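Local coordinates for protein nucleoporin NUP82 (Saccharomyces cerevisiae, PDB 3PBP) that serves as a structural component of the nuclear pore complex and, through the N-terminal domain described here, interacts with the nucleoporin NUP116, at residues 24-29 against 427-432; 41-46 against 57-62; 128-133 against 142-147; 292-297 against 317-322. The protein carries 1 engineered substitution. All blocks are in the same frame, centred on the assembly; numbering follows the deposited sequence.

In the fold
Successive small sheets, mostly antiparallel, arranged around a centre make this domain a beta-propeller, and the four contacts sample different levels of that design. Contact 1 joins a strand near the start of the chain to one near its end, so that contacts 2, 3 and 4, in series along the chain, are all nested inside the loop it closes. Contact 2 belongs to the same sheet as strand 24-29, its centre about 17 Å from that of contact 1. Contact 3, about 23 Å from either by centres, is a hairpin of another sheet. Contact 4 lies about 42 Å from contact 2, centre to centre, where the domain meets NUP116.

Contact 1: 24-29 against 427-432; sequences RYIFSS and AYINWN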
# COMPACT_ATOMS: atom_id res chain seq x y z
N ARG A 24 24.29 0.33 -13.30
CA ARG A 24 25.11 0.13 -12.09
C ARG A 24 24.34 0.33 -10.78
O ARG A 24 23.66 1.35 -10.59
CB ARG A 24 26.31 1.08 -12.07
CG ARG A 24 27.31 0.87 -13.18
CD ARG A 24 28.24 2.06 -13.24
NE ARG A 24 29.56 1.75 -12.72
CZ ARG A 24 30.40 2.67 -12.24
NH1 ARG A 24 30.04 3.96 -12.22
NH2 ARG A 24 31.60 2.31 -11.80
N TYR A 25 24.48 -0.62 -9.86
CA TYR A 25 23.80 -0.50 -8.58
C TYR A 25 24.75 -0.78 -7.44
O TYR A 25 25.78 -1.42 -7.62
CB TYR A 25 22.63 -1.47 -8.51
CG TYR A 25 21.70 -1.39 -9.70
CD1 TYR A 25 22.01 -2.04 -10.90
CD2 TYR A 25 20.50 -0.67 -9.62
CE1 TYR A 25 21.15 -1.98 -11.99
CE2 TYR A 25 19.63 -0.61 -10.71
CZ TYR A 25 19.96 -1.27 -11.89
OH TYR A 25 19.11 -1.21 -12.98
N ILE A 26 24.39 -0.29 -6.27
CA ILE A 26 25.20 -0.49 -5.09
C ILE A 26 24.28 -0.57 -3.87
O ILE A 26 23.31 0.18 -3.76
CB ILE A 26 26.21 0.67 -4.91
CG1 ILE A 26 27.10 0.40 -3.70
CG2 ILE A 26 25.47 2.00 -4.80
CD1 ILE A 26 28.14 1.47 -3.47
N PHE A 27 24.57 -1.51 -2.98
CA PHE A 27 23.77 -1.70 -1.76
C PHE A 27 24.72 -2.01 -0.63
O PHE A 27 25.86 -2.44 -0.86
CB PHE A 27 22.82 -2.88 -1.92
CG PHE A 27 22.05 -2.88 -3.20
CD1 PHE A 27 20.90 -2.09 -3.33
CD2 PHE A 27 22.49 -3.64 -4.29
CE1 PHE A 27 20.19 -2.07 -4.53
CE2 PHE A 27 21.79 -3.63 -5.50
CZ PHE A 27 20.63 -2.84 -5.62
N SER A 28 24.27 -1.79 0.60
CA SER A 28 25.09 -2.09 1.76
C SER A 28 24.23 -2.92 2.67
O SER A 28 23.03 -3.04 2.46
CB SER A 28 25.59 -0.82 2.46
OG SER A 28 24.52 -0.11 3.03
N SER A 29 24.85 -3.49 3.69
CA SER A 29 24.15 -4.38 4.61
C SER A 29 24.86 -4.36 5.97
O SER A 29 26.01 -3.91 6.07
CB SER A 29 24.21 -5.80 4.03
OG SER A 29 22.99 -6.47 4.22
N ALA A 427 23.47 4.45 -0.77
CA ALA A 427 23.91 3.39 0.11
C ALA A 427 24.72 3.95 1.27
O ALA A 427 25.57 4.81 1.10
CB ALA A 427 24.73 2.38 -0.67
N TYR A 428 24.43 3.46 2.47
CA TYR A 428 25.13 3.88 3.68
C TYR A 428 26.33 2.97 3.87
O TYR A 428 26.20 1.75 3.88
CB TYR A 428 24.19 3.78 4.88
CG TYR A 428 24.85 3.87 6.24
CD1 TYR A 428 25.03 5.09 6.89
CD2 TYR A 428 25.25 2.71 6.91
CE1 TYR A 428 25.58 5.16 8.17
CE2 TYR A 428 25.81 2.76 8.18
CZ TYR A 428 25.97 3.98 8.81
OH TYR A 428 26.51 4.01 10.08
N ILE A 429 27.51 3.56 4.01
CA ILE A 429 28.72 2.77 4.21
C ILE A 429 29.48 3.23 5.44
O ILE A 429 29.92 4.37 5.53
CB ILE A 429 29.64 2.88 2.99
CG1 ILE A 429 28.93 2.30 1.78
CG2 ILE A 429 30.94 2.14 3.26
CD1 ILE A 429 29.68 2.49 0.49
N ASN A 430 29.64 2.32 6.40
CA ASN A 430 30.34 2.63 7.63
C ASN A 430 31.79 2.23 7.43
O ASN A 430 32.11 1.04 7.43
CB ASN A 430 29.73 1.85 8.79
CG ASN A 430 30.00 2.51 10.12
OD1 ASN A 430 31.14 2.81 10.46
ND2 ASN A 430 28.93 2.76 10.89
N TRP A 431 32.66 3.21 7.26
CA TRP A 431 34.07 2.91 7.03
C TRP A 431 35.02 3.60 8.00
O TRP A 431 35.12 4.84 8.05
CB TRP A 431 34.45 3.27 5.60
CG TRP A 431 35.62 2.48 5.07
CD1 TRP A 431 35.67 1.12 4.86
CD2 TRP A 431 36.89 3.00 4.68
NE1 TRP A 431 36.90 0.77 4.36
CE2 TRP A 431 37.67 1.90 4.24
CE3 TRP A 431 37.45 4.28 4.67
CZ2 TRP A 431 38.97 2.05 3.79
CZ3 TRP A 431 38.75 4.42 4.22
CH2 TRP A 431 39.50 3.32 3.78
N ASN A 432 35.74 2.79 8.77
CA ASN A 432 36.70 3.28 9.76
C ASN A 432 36.13 4.43 10.60
O ASN A 432 36.59 5.57 10.53
CB ASN A 432 38.00 3.72 9.06
CG ASN A 432 38.61 2.60 8.23
OD1 ASN A 432 38.51 1.42 8.58
ND2 ASN A 432 39.26 2.97 7.14
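F27 and A427 mark the place where strands 24-29 and 427-431 come together, with F27 CA 5.4 Å from A427 CA. The strand axes approach to 5.8 Å and their directions diverge by 50°, and no backbone-to-backbone hydrogen bond links them: the two belong to different sheets and meet through side chains. A polar link is made by S28, whose hydroxyl reaches across to a backbone carbonyl, S28 OG lying 2.6 Å from Y428 O. With chi1 at 66°, OG sits between the backbone N and the carbonyl carbon of its own residue, and it meets Y428 O in the carbonyl plane, on a lone pair. An alanine at S28 would probably leave the Y428 carbonyl without this donor. Beside it the packing is apolar. I26 points toward the other strand and divides its work between two branches: I26 CG2 stands 4.2 Å from A427 CB, while I26 CD1 lies 4.4 Å from I429 CD1. N425 accepts the I26 backbone N-H through OD1, and strand 434-440 touches both I26 and I429. Such a join between an N-terminal and a C-terminal sheet, with 397 residues between the two segments in the sequence, is what closes the ring of a beta-propeller.

Contact 2: 41-46 against 57-62; sequences NIIRWY and LNFSRH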
# COMPACT_ATOMS: atom_id res chain seq x y z
N ASN A 41 26.44 -7.10 -15.51
CA ASN A 41 25.81 -8.37 -15.19
C ASN A 41 26.66 -9.24 -14.27
O ASN A 41 26.62 -10.47 -14.35
CB ASN A 41 25.47 -9.15 -16.45
CG ASN A 41 24.50 -8.39 -17.34
OD1 ASN A 41 23.41 -8.01 -16.92
ND2 ASN A 41 24.90 -8.17 -18.58
N ILE A 42 27.43 -8.59 -13.40
CA ILE A 42 28.25 -9.31 -12.44
C ILE A 42 28.00 -8.73 -11.05
O ILE A 42 27.92 -7.51 -10.88
CB ILE A 42 29.77 -9.19 -12.73
CG1 ILE A 42 30.08 -9.56 -14.19
CG2 ILE A 42 30.54 -10.12 -11.77
CD1 ILE A 42 31.49 -9.28 -14.60
N ILE A 43 27.86 -9.62 -10.06
CA ILE A 43 27.65 -9.20 -8.69
C ILE A 43 28.98 -9.20 -7.97
O ILE A 43 29.71 -10.19 -8.00
CB ILE A 43 26.70 -10.15 -7.94
CG1 ILE A 43 25.37 -10.27 -8.67
CG2 ILE A 43 26.49 -9.65 -6.52
CD1 ILE A 43 24.41 -11.33 -8.09
N ARG A 44 29.31 -8.09 -7.34
CA ARG A 44 30.53 -8.00 -6.55
C ARG A 44 30.08 -7.79 -5.11
O ARG A 44 29.21 -6.97 -4.83
CB ARG A 44 31.38 -6.83 -6.99
CG ARG A 44 32.09 -7.05 -8.28
CD ARG A 44 33.04 -5.89 -8.55
NE ARG A 44 33.70 -6.04 -9.84
CZ ARG A 44 34.48 -5.12 -10.40
NH1 ARG A 44 34.71 -3.96 -9.78
NH2 ARG A 44 35.02 -5.34 -11.59
N TRP A 45 30.66 -8.54 -4.18
CA TRP A 45 30.30 -8.40 -2.78
C TRP A 45 31.56 -8.39 -1.94
O TRP A 45 32.48 -9.17 -2.18
CB TRP A 45 29.36 -9.54 -2.35
CG TRP A 45 29.94 -10.93 -2.39
CD1 TRP A 45 30.49 -11.62 -1.35
CD2 TRP A 45 29.97 -11.82 -3.51
NE1 TRP A 45 30.85 -12.88 -1.74
CE2 TRP A 45 30.54 -13.03 -3.07
CE3 TRP A 45 29.57 -11.71 -4.85
CZ2 TRP A 45 30.72 -14.13 -3.91
CZ3 TRP A 45 29.74 -12.81 -5.69
CH2 TRP A 45 30.31 -14.00 -5.22
N TYR A 46 31.62 -7.50 -0.97
CA TYR A 46 32.81 -7.41 -0.14
C TYR A 46 32.44 -7.04 1.27
O TYR A 46 31.71 -6.07 1.49
CB TYR A 46 33.74 -6.36 -0.75
CG TYR A 46 34.91 -5.92 0.09
CD1 TYR A 46 36.03 -6.73 0.25
CD2 TYR A 46 34.93 -4.65 0.65
CE1 TYR A 46 37.16 -6.28 0.95
CE2 TYR A 46 36.04 -4.19 1.35
CZ TYR A 46 37.15 -5.00 1.50
OH TYR A 46 38.23 -4.52 2.20
N LEU A 57 30.30 -12.98 -9.21
CA LEU A 57 29.43 -14.02 -9.73
C LEU A 57 28.75 -13.43 -10.94
O LEU A 57 27.76 -12.72 -10.82
CB LEU A 57 28.39 -14.42 -8.70
CG LEU A 57 27.34 -15.38 -9.28
CD1 LEU A 57 28.05 -16.66 -9.74
CD2 LEU A 57 26.28 -15.70 -8.23
N ASN A 58 29.29 -13.72 -12.11
CA ASN A 58 28.74 -13.23 -13.37
C ASN A 58 27.45 -13.98 -13.64
O ASN A 58 27.44 -15.21 -13.68
CB ASN A 58 29.73 -13.48 -14.51
CG ASN A 58 29.26 -12.90 -15.81
OD1 ASN A 58 28.26 -13.34 -16.37
ND2 ASN A 58 29.97 -11.88 -16.30
N PHE A 59 26.36 -13.24 -13.83
CA PHE A 59 25.07 -13.87 -14.09
C PHE A 59 24.51 -13.62 -15.48
O PHE A 59 23.33 -13.88 -15.71
CB PHE A 59 24.06 -13.45 -13.01
CG PHE A 59 23.85 -11.96 -12.91
CD1 PHE A 59 22.93 -11.32 -13.74
CD2 PHE A 59 24.56 -11.19 -11.99
CE1 PHE A 59 22.72 -9.94 -13.64
CE2 PHE A 59 24.35 -9.81 -11.89
CZ PHE A 59 23.43 -9.19 -12.71
N SER A 60 25.35 -13.15 -16.40
CA SER A 60 24.94 -12.89 -17.78
C SER A 60 24.25 -14.11 -18.37
O SER A 60 23.30 -14.01 -19.13
CB SER A 60 26.15 -12.56 -18.65
OG SER A 60 26.85 -11.44 -18.15
N ARG A 61 24.76 -15.28 -18.00
CA ARG A 61 24.22 -16.54 -18.47
C ARG A 61 22.75 -16.71 -18.09
O ARG A 61 22.02 -17.43 -18.74
CB ARG A 61 25.02 -17.70 -17.88
CG ARG A 61 24.91 -19.00 -18.67
CD ARG A 61 24.60 -20.15 -17.74
NE ARG A 61 25.44 -20.13 -16.55
CZ ARG A 61 25.30 -20.97 -15.52
NH1 ARG A 61 24.34 -21.89 -15.56
NH2 ARG A 61 26.10 -20.88 -14.46
N HIS A 62 22.33 -16.03 -17.03
CA HIS A 62 20.95 -16.11 -16.55
C HIS A 62 20.13 -14.87 -16.83
O HIS A 62 18.91 -14.94 -16.95
CB HIS A 62 20.95 -16.39 -15.05
CG HIS A 62 21.48 -17.74 -14.69
ND1 HIS A 62 20.79 -18.90 -14.94
CD2 HIS A 62 22.65 -18.11 -14.13
CE1 HIS A 62 21.51 -19.94 -14.54
NE2 HIS A 62 22.64 -19.48 -14.04
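I43 and L57 form a hydrogen-bonded pair near the open end of an antiparallel beta hairpin, built from strands 42-47 and 55-58, and I42 with N58 makes the non-hydrogen-bonded pair that follows. The paired backbone groups satisfy one another: I43 N donates to L57 O over 3.2 Å, and L57 N returns a bond of 3.1 Å to I43 O, less straight at 136°. Where the strands end, the pairing continues for one more bond, F59 N to N41 O at 2.8 Å, with the donor nearly in line with the carbonyl. The same oxygen lies over one face of the F59 ring, toward its rim. A chi1 of 58° sets F59 CG between its own backbone N and carbonyl carbon, and the ring crosses the I43 side chain at about a right angle, F59 CE2 lying close to I43 CG1. An alanine in place of F59 would keep the backbone bond to N41 but would probably uncover the N41 peptide and leave I43 CG1 without its aromatic neighbour. Farther along the strand from I43, the W45 ring brings CZ3 to 3.7 Å from L57 CB and is itself met edge-to-face by W95. The N41 side chain is served from outside, OD1 accepting from L65 N. In the turn that follows strand 55-58, H62 N donates to F59 O, and N58 forms an Asx turn: S60 N, at 2.9 Å, and S60 OG, at 3.0 Å, both reach N58 OD1 from the same face of its amide plane.

Contact 3: 128-133 against 142-147; sequences KKVLFH and IVVLKE
I142 and F132 meet because a chi1 of 62° puts I142 CG1 between the backbone N and the carbonyl carbon, leaving CG2 anti to that carbon and 3.7 Å from F132 CE1. V130 and V144 likewise have CG2 anti to the carbonyl carbon; their side chains run side by side, with V130 CG2 4.1 Å from V144 CG2. These four residues share one face of an antiparallel hairpin, where strand 79-83 covers V130 and F132. L131, V143 and L145 occupy the other face, against strand 182-187. Between the faces the backbones pair regularly: V143 N donates to L131 O, L131 N to V143 O, and L145 N to K129 O. At the far end the register slips into a classic beta bulge, K128 N at 2.9 Å and K129 N at 3.2 Å both donating to L145 O. The extended K128 chain crosses E147 at about a right angle, but K128 NZ stays 4.9 Å from E147 OE1 and bonds to I182 O, while K129 NZ forms a salt bridge with D184. The chemistry therefore implies a strand pair held by backbone bonds and packed by apolar groups on both faces, its lysine charges engaging partners outside the hairpin.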
# COMPACT_ATOMS: atom_id res chain seq x y z
N LYS A 128 4.54 -3.04 -11.88
CA LYS A 128 4.80 -1.64 -11.64
C LYS A 128 5.87 -1.47 -10.54
O LYS A 128 6.79 -0.65 -10.68
CB LYS A 128 3.50 -0.94 -11.23
CG LYS A 128 3.62 0.57 -11.14
CD LYS A 128 2.28 1.22 -10.84
CE LYS A 128 2.43 2.74 -10.79
NZ LYS A 128 1.12 3.45 -10.67
N LYS A 129 5.74 -2.25 -9.47
CA LYS A 129 6.70 -2.16 -8.37
C LYS A 129 6.81 -3.47 -7.59
O LYS A 129 5.85 -4.23 -7.50
CB LYS A 129 6.31 -1.03 -7.42
CG LYS A 129 7.40 -0.70 -6.45
CD LYS A 129 7.05 0.43 -5.51
CE LYS A 129 8.28 0.81 -4.68
NZ LYS A 129 8.09 1.97 -3.76
N VAL A 130 8.00 -3.70 -7.04
CA VAL A 130 8.29 -4.90 -6.24
C VAL A 130 9.00 -4.53 -4.95
O VAL A 130 9.88 -3.69 -4.93
CB VAL A 130 9.19 -5.88 -7.01
CG1 VAL A 130 9.53 -7.08 -6.11
CG2 VAL A 130 8.49 -6.34 -8.27
N LEU A 131 8.62 -5.19 -3.87
CA LEU A 131 9.22 -4.96 -2.55
C LEU A 131 9.39 -6.26 -1.80
O LEU A 131 8.55 -7.15 -1.90
CB LEU A 131 8.30 -4.09 -1.69
CG LEU A 131 8.02 -2.65 -2.07
CD1 LEU A 131 7.01 -2.08 -1.12
CD2 LEU A 131 9.32 -1.88 -2.03
N PHE A 132 10.47 -6.37 -1.03
CA PHE A 132 10.65 -7.56 -0.20
C PHE A 132 9.75 -7.34 1.02
O PHE A 132 9.58 -6.20 1.46
CB PHE A 132 12.08 -7.67 0.29
CG PHE A 132 12.99 -8.39 -0.64
CD1 PHE A 132 12.84 -9.76 -0.86
CD2 PHE A 132 14.01 -7.70 -1.29
CE1 PHE A 132 13.70 -10.43 -1.73
CE2 PHE A 132 14.88 -8.36 -2.15
CZ PHE A 132 14.73 -9.73 -2.38
N HIS A 133 9.17 -8.39 1.57
CA HIS A 133 8.36 -8.20 2.77
C HIS A 133 9.42 -8.03 3.86
O HIS A 133 10.28 -8.89 4.05
CB HIS A 133 7.46 -9.40 3.03
CG HIS A 133 6.43 -9.15 4.08
ND1 HIS A 133 6.74 -8.96 5.41
CD2 HIS A 133 5.08 -9.05 4.00
CE1 HIS A 133 5.64 -8.76 6.10
NE2 HIS A 133 4.61 -8.81 5.27
N ILE A 142 8.15 -11.77 -1.62
CA ILE A 142 8.20 -10.54 -2.40
C ILE A 142 6.79 -10.06 -2.70
O ILE A 142 5.89 -10.84 -3.03
CB ILE A 142 8.99 -10.68 -3.74
CG1 ILE A 142 8.32 -11.70 -4.66
CG2 ILE A 142 10.44 -11.03 -3.45
CD1 ILE A 142 8.92 -11.70 -6.05
N VAL A 143 6.60 -8.75 -2.57
CA VAL A 143 5.30 -8.15 -2.80
C VAL A 143 5.32 -7.49 -4.16
O VAL A 143 6.19 -6.67 -4.45
CB VAL A 143 5.01 -7.12 -1.70
CG1 VAL A 143 3.61 -6.56 -1.84
CG2 VAL A 143 5.20 -7.77 -0.36
N VAL A 144 4.36 -7.85 -5.01
CA VAL A 144 4.32 -7.30 -6.36
C VAL A 144 3.06 -6.51 -6.67
O VAL A 144 1.95 -7.03 -6.56
CB VAL A 144 4.49 -8.45 -7.41
CG1 VAL A 144 4.48 -7.88 -8.82
CG2 VAL A 144 5.80 -9.20 -7.14
N LEU A 145 3.24 -5.25 -7.06
CA LEU A 145 2.12 -4.39 -7.44
C LEU A 145 2.09 -4.30 -8.97
O LEU A 145 3.11 -3.98 -9.60
CB LEU A 145 2.30 -2.98 -6.86
CG LEU A 145 1.33 -1.94 -7.43
CD1 LEU A 145 -0.05 -2.19 -6.83
CD2 LEU A 145 1.81 -0.54 -7.11
N LYS A 146 0.94 -4.58 -9.57
CA LYS A 146 0.81 -4.51 -11.03
C LYS A 146 -0.04 -3.31 -11.49
O LYS A 146 -0.68 -2.66 -10.67
CB LYS A 146 0.20 -5.82 -11.56
CG LYS A 146 1.14 -7.02 -11.46
CD LYS A 146 0.42 -8.33 -11.75
CE LYS A 146 1.39 -9.50 -11.76
NZ LYS A 146 0.69 -10.79 -11.66
N GLU A 147 -0.03 -3.01 -12.79
CA GLU A 147 -0.84 -1.91 -13.33
C GLU A 147 -2.28 -2.14 -12.90
O GLU A 147 -3.09 -1.23 -12.80
CB GLU A 147 -0.77 -1.88 -14.85
CG GLU A 147 0.59 -1.52 -15.38
CD GLU A 147 1.12 -0.25 -14.76
OE1 GLU A 147 0.33 0.72 -14.65
OE2 GLU A 147 2.31 -0.21 -14.39

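Contact 4: 292-297 against 317-322; sequences GELYDY and VSFDDG
Y297 and D321 supply the more centred of two CH-pi contacts: D321 CB stands over the middle of the Y297 ring, 3.5 Å from its centroid and only 9° off the normal. In the other, L294 CD2 lies over the F319 face, 4.2 Å from the centroid and 27° off the normal, the side chains crossing at about a right angle. Ordinary van der Waals packing completes the join. D320 CB approaches the Y297 ring at its edge, 3.4 Å from CD2, so that two consecutive aspartates meet one tyrosine, D321 over a face and D320 at the edge, and L294 CD2 also rests against the D321 carboxylate. No hydrogen bond crosses between the segments; the charged groups of E293 and D321 find their partners outside them. D321 OD2 and E293 OE1, like charges 4.6 Å apart, both form salt bridges with R353, whose positive charge probably offsets their repulsion. E293 has K355 as a further partner. Y295, whose CB points away from segment 317-322, instead bonds through its hydroxyl to K98 N of the NUP116 chain and meets H109 of that chain edge-to-face. The short 3-10 turn 293-296 thus sits in the loop between strands 286-288 and 299-306, leaning on the end of strand 313-319, with I325 of strand 323-329 touching both L294 and F319.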
# COMPACT_ATOMS: atom_id res chain seq x y z
N GLY A 292 -5.38 22.87 2.30
CA GLY A 292 -6.25 23.22 1.20
C GLY A 292 -5.60 23.28 -0.18
O GLY A 292 -6.20 22.82 -1.15
N GLU A 293 -4.40 23.82 -0.27
CA GLU A 293 -3.72 23.95 -1.56
C GLU A 293 -3.65 22.63 -2.30
O GLU A 293 -3.95 22.55 -3.49
CB GLU A 293 -2.28 24.44 -1.41
CG GLU A 293 -2.07 25.70 -0.60
CD GLU A 293 -0.67 26.28 -0.80
OE1 GLU A 293 0.33 25.54 -0.63
OE2 GLU A 293 -0.55 27.48 -1.14
N LEU A 294 -3.24 21.60 -1.57
CA LEU A 294 -3.04 20.27 -2.12
C LEU A 294 -4.23 19.62 -2.84
O LEU A 294 -4.05 18.62 -3.55
CB LEU A 294 -2.50 19.35 -1.02
CG LEU A 294 -1.16 19.86 -0.47
CD1 LEU A 294 -0.80 19.12 0.81
CD2 LEU A 294 -0.07 19.70 -1.52
N TYR A 295 -5.42 20.16 -2.67
CA TYR A 295 -6.58 19.60 -3.35
C TYR A 295 -6.39 19.79 -4.86
O TYR A 295 -7.02 19.09 -5.66
CB TYR A 295 -7.87 20.27 -2.88
CG TYR A 295 -8.47 19.65 -1.65
CD1 TYR A 295 -8.94 18.33 -1.66
CD2 TYR A 295 -8.58 20.37 -0.45
CE1 TYR A 295 -9.50 17.75 -0.52
CE2 TYR A 295 -9.14 19.79 0.69
CZ TYR A 295 -9.59 18.49 0.64
OH TYR A 295 -10.13 17.91 1.77
N ASP A 296 -5.52 20.71 -5.23
CA ASP A 296 -5.25 21.00 -6.64
C ASP A 296 -4.08 20.19 -7.18
O ASP A 296 -3.69 20.38 -8.33
CB ASP A 296 -4.95 22.49 -6.85
CG ASP A 296 -6.16 23.38 -6.57
OD1 ASP A 296 -7.23 23.14 -7.18
OD2 ASP A 296 -6.03 24.31 -5.74
N TYR A 297 -3.51 19.31 -6.37
CA TYR A 297 -2.39 18.50 -6.82
C TYR A 297 -2.60 17.01 -6.57
O TYR A 297 -3.66 16.59 -6.09
CB TYR A 297 -1.10 18.96 -6.15
CG TYR A 297 -0.77 20.41 -6.44
CD1 TYR A 297 -1.31 21.45 -5.66
CD2 TYR A 297 0.03 20.76 -7.53
CE1 TYR A 297 -1.04 22.78 -5.96
CE2 TYR A 297 0.29 22.09 -7.84
CZ TYR A 297 -0.25 23.10 -7.05
OH TYR A 297 0.00 24.42 -7.36
N VAL A 317 4.39 11.80 2.58
CA VAL A 317 3.77 11.77 1.26
C VAL A 317 4.19 12.94 0.36
O VAL A 317 4.25 14.09 0.80
CB VAL A 317 2.24 11.77 1.39
CG1 VAL A 317 1.61 11.60 0.03
CG2 VAL A 317 1.80 10.66 2.32
N SER A 318 4.49 12.62 -0.90
CA SER A 318 4.89 13.60 -1.92
C SER A 318 3.69 14.11 -2.69
O SER A 318 2.66 13.42 -2.79
CB SER A 318 5.81 12.96 -2.96
OG SER A 318 7.10 12.72 -2.44
N PHE A 319 3.83 15.30 -3.27
CA PHE A 319 2.77 15.92 -4.07
C PHE A 319 3.31 16.69 -5.27
O PHE A 319 4.45 17.17 -5.25
CB PHE A 319 1.94 16.85 -3.19
CG PHE A 319 0.87 16.14 -2.40
CD1 PHE A 319 -0.33 15.80 -3.01
CD2 PHE A 319 1.06 15.84 -1.05
CE1 PHE A 319 -1.34 15.16 -2.28
CE2 PHE A 319 0.06 15.20 -0.32
CZ PHE A 319 -1.14 14.86 -0.94
N ASP A 320 2.49 16.80 -6.32
CA ASP A 320 2.83 17.51 -7.55
C ASP A 320 3.54 18.84 -7.32
O ASP A 320 4.49 19.17 -8.01
CB ASP A 320 1.58 17.83 -8.37
CG ASP A 320 1.08 16.67 -9.17
OD1 ASP A 320 1.89 16.06 -9.89
OD2 ASP A 320 -0.14 16.40 -9.10
N ASP A 321 3.05 19.61 -6.35
CA ASP A 321 3.60 20.92 -6.06
C ASP A 321 4.97 20.91 -5.39
O ASP A 321 5.39 21.93 -4.83
CB ASP A 321 2.61 21.71 -5.20
CG ASP A 321 2.53 21.19 -3.77
OD1 ASP A 321 2.61 19.95 -3.58
OD2 ASP A 321 2.36 22.01 -2.84
N GLY A 322 5.66 19.78 -5.46
CA GLY A 322 6.97 19.69 -4.83
C GLY A 322 6.85 19.89 -3.33
O GLY A 322 7.77 20.38 -2.68